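Local coordinates for protein tyrosinase (PDB 3W6W) that probably oxidises phenols to quinones at a coupled pair of copper ions, and is captured here as the copper-bound pro-enzyme, at residues G512-F517 / S539-P544. Numbering follows the deposited sequence.
Sequences GSVFNF and SVSQLP
Leu543 packs its two methyl ends against the backbone of Gly512 and Ser513, joining strands 510-516 and 538-544 of the C-terminal domain. The two strands are not neighbours in the sheet: 510-516 is its outermost strand on one side, 538-544 lies near the other margin, and the curl of the sheet brings them close together. Their short segments run nearly antiparallel, at 160° with axes 7.8 Å apart, and no hydrogen bond crosses between them. Val514, Ser541 and Leu543 fill the gap, side chain against side chain and against backbone, which is consistent with a barrel-like closure without strand pairing.

Leu543 divides its isobutyl fork. CD1 lies 3.6 Å from Gly512 C, and CD2 comes equally near Ser513 O. Gly512 has no side chain, so CD1 can lie directly against its carbonyl carbon. One step along, Val514 sets both its methyls over Ser541 CB, CG1 at 4.0 Å and CG2 at 3.9 Å. Serine, small as it is, lets the branched valine approach. With chi1 at 166°, Val514 puts CG1 anti to the backbone N, which leaves CG2 on the side from which it also reaches toward Leu543 CD1, 4.4 Å away.

Further out, backbone bonds to Ile492 and Ile490 hold Gly512 and Val514 in the sheet, while Tyr478 lies against Val514. Ser513 turns away from Leu543, and its OG bonds to Glu267. Helix 328-340, which supplies copper ligands His332 and His336, adds Asn334: its ND2 bonds to Ser513 O, the carbonyl oxygen that Leu543 CD2 touches, and its OD1 accepts from Phe515 N.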
# COMPACT_ATOMS: atom_id res chain seq x y z
N GLY A 512 -2.28 -14.90 19.05
CA GLY A 512 -2.84 -15.29 17.77
C GLY A 512 -4.27 -14.84 17.59
O GLY A 512 -4.91 -14.34 18.52
N SER A 513 -4.80 -15.06 16.38
CA SER A 513 -6.14 -14.61 16.03
C SER A 513 -6.96 -15.67 15.31
O SER A 513 -6.42 -16.57 14.65
CB SER A 513 -6.06 -13.36 15.13
OG SER A 513 -5.61 -13.70 13.82
N VAL A 514 -8.28 -15.53 15.43
CA VAL A 514 -9.26 -16.32 14.72
C VAL A 514 -10.21 -15.33 14.06
O VAL A 514 -10.78 -14.47 14.73
CB VAL A 514 -10.05 -17.21 15.71
CG1 VAL A 514 -11.30 -17.78 15.07
CG2 VAL A 514 -9.14 -18.31 16.27
N PHE A 515 -10.36 -15.42 12.74
CA PHE A 515 -11.25 -14.51 12.03
C PHE A 515 -12.60 -15.12 11.71
O PHE A 515 -12.69 -16.21 11.15
CB PHE A 515 -10.61 -14.02 10.72
CG PHE A 515 -11.42 -12.98 10.02
CD1 PHE A 515 -11.62 -11.73 10.60
CD2 PHE A 515 -11.97 -13.23 8.77
CE1 PHE A 515 -12.37 -10.75 9.95
CE2 PHE A 515 -12.70 -12.25 8.10
CZ PHE A 515 -12.91 -11.00 8.69
N ASN A 516 -13.65 -14.40 12.07
CA ASN A 516 -14.98 -14.80 11.67
C ASN A 516 -15.30 -14.26 10.29
O ASN A 516 -15.70 -13.10 10.14
CB ASN A 516 -16.02 -14.31 12.67
CG ASN A 516 -17.41 -14.68 12.26
OD1 ASN A 516 -17.63 -15.75 11.72
ND2 ASN A 516 -18.36 -13.77 12.48
N PHE A 517 -15.09 -15.10 9.28
CA PHE A 517 -15.40 -14.78 7.88
C PHE A 517 -16.90 -14.98 7.75
O PHE A 517 -17.40 -16.07 7.50
CB PHE A 517 -14.58 -15.73 6.98
CG PHE A 517 -14.66 -15.44 5.49
CD1 PHE A 517 -14.28 -14.22 4.96
CD2 PHE A 517 -15.09 -16.44 4.62
CE1 PHE A 517 -14.32 -13.99 3.59
CE2 PHE A 517 -15.13 -16.21 3.24
CZ PHE A 517 -14.74 -14.97 2.73
N SER A 539 -18.96 -22.57 15.89
CA SER A 539 -17.80 -22.72 15.01
C SER A 539 -16.55 -22.93 15.86
O SER A 539 -16.46 -22.42 16.98
CB SER A 539 -17.63 -21.48 14.14
OG SER A 539 -18.70 -21.33 13.24
N VAL A 540 -15.59 -23.68 15.35
CA VAL A 540 -14.36 -23.90 16.10
C VAL A 540 -13.10 -23.62 15.29
O VAL A 540 -13.09 -23.70 14.04
CB VAL A 540 -14.25 -25.33 16.66
CG1 VAL A 540 -15.30 -25.57 17.75
CG2 VAL A 540 -14.37 -26.37 15.55
N SER A 541 -12.05 -23.25 16.01
CA SER A 541 -10.72 -23.13 15.46
C SER A 541 -9.72 -23.50 16.55
O SER A 541 -10.08 -23.75 17.70
CB SER A 541 -10.46 -21.71 14.95
OG SER A 541 -9.21 -21.62 14.26
N GLN A 542 -8.45 -23.53 16.17
CA GLN A 542 -7.37 -23.92 17.07
C GLN A 542 -6.14 -23.10 16.73
O GLN A 542 -5.87 -22.86 15.56
CB GLN A 542 -7.05 -25.40 16.89
CG GLN A 542 -6.10 -25.97 17.93
CD GLN A 542 -5.38 -27.20 17.42
OE1 GLN A 542 -4.29 -27.11 16.86
NE2 GLN A 542 -6.00 -28.36 17.59
N LEU A 543 -5.40 -22.68 17.75
CA LEU A 543 -4.13 -21.98 17.55
C LEU A 543 -2.98 -22.71 18.22
O LEU A 543 -3.14 -23.27 19.30
CB LEU A 543 -4.20 -20.57 18.13
CG LEU A 543 -5.12 -19.58 17.44
CD1 LEU A 543 -5.25 -18.28 18.24
CD2 LEU A 543 -4.63 -19.31 16.03
N PRO A 544 -1.80 -22.68 17.58
CA PRO A 544 -0.60 -23.15 18.28
C PRO A 544 -0.34 -22.20 19.44
O PRO A 544 -0.65 -21.02 19.31
CB PRO A 544 0.50 -23.01 17.23
CG PRO A 544 -0.22 -22.92 15.88
CD PRO A 544 -1.51 -22.22 16.21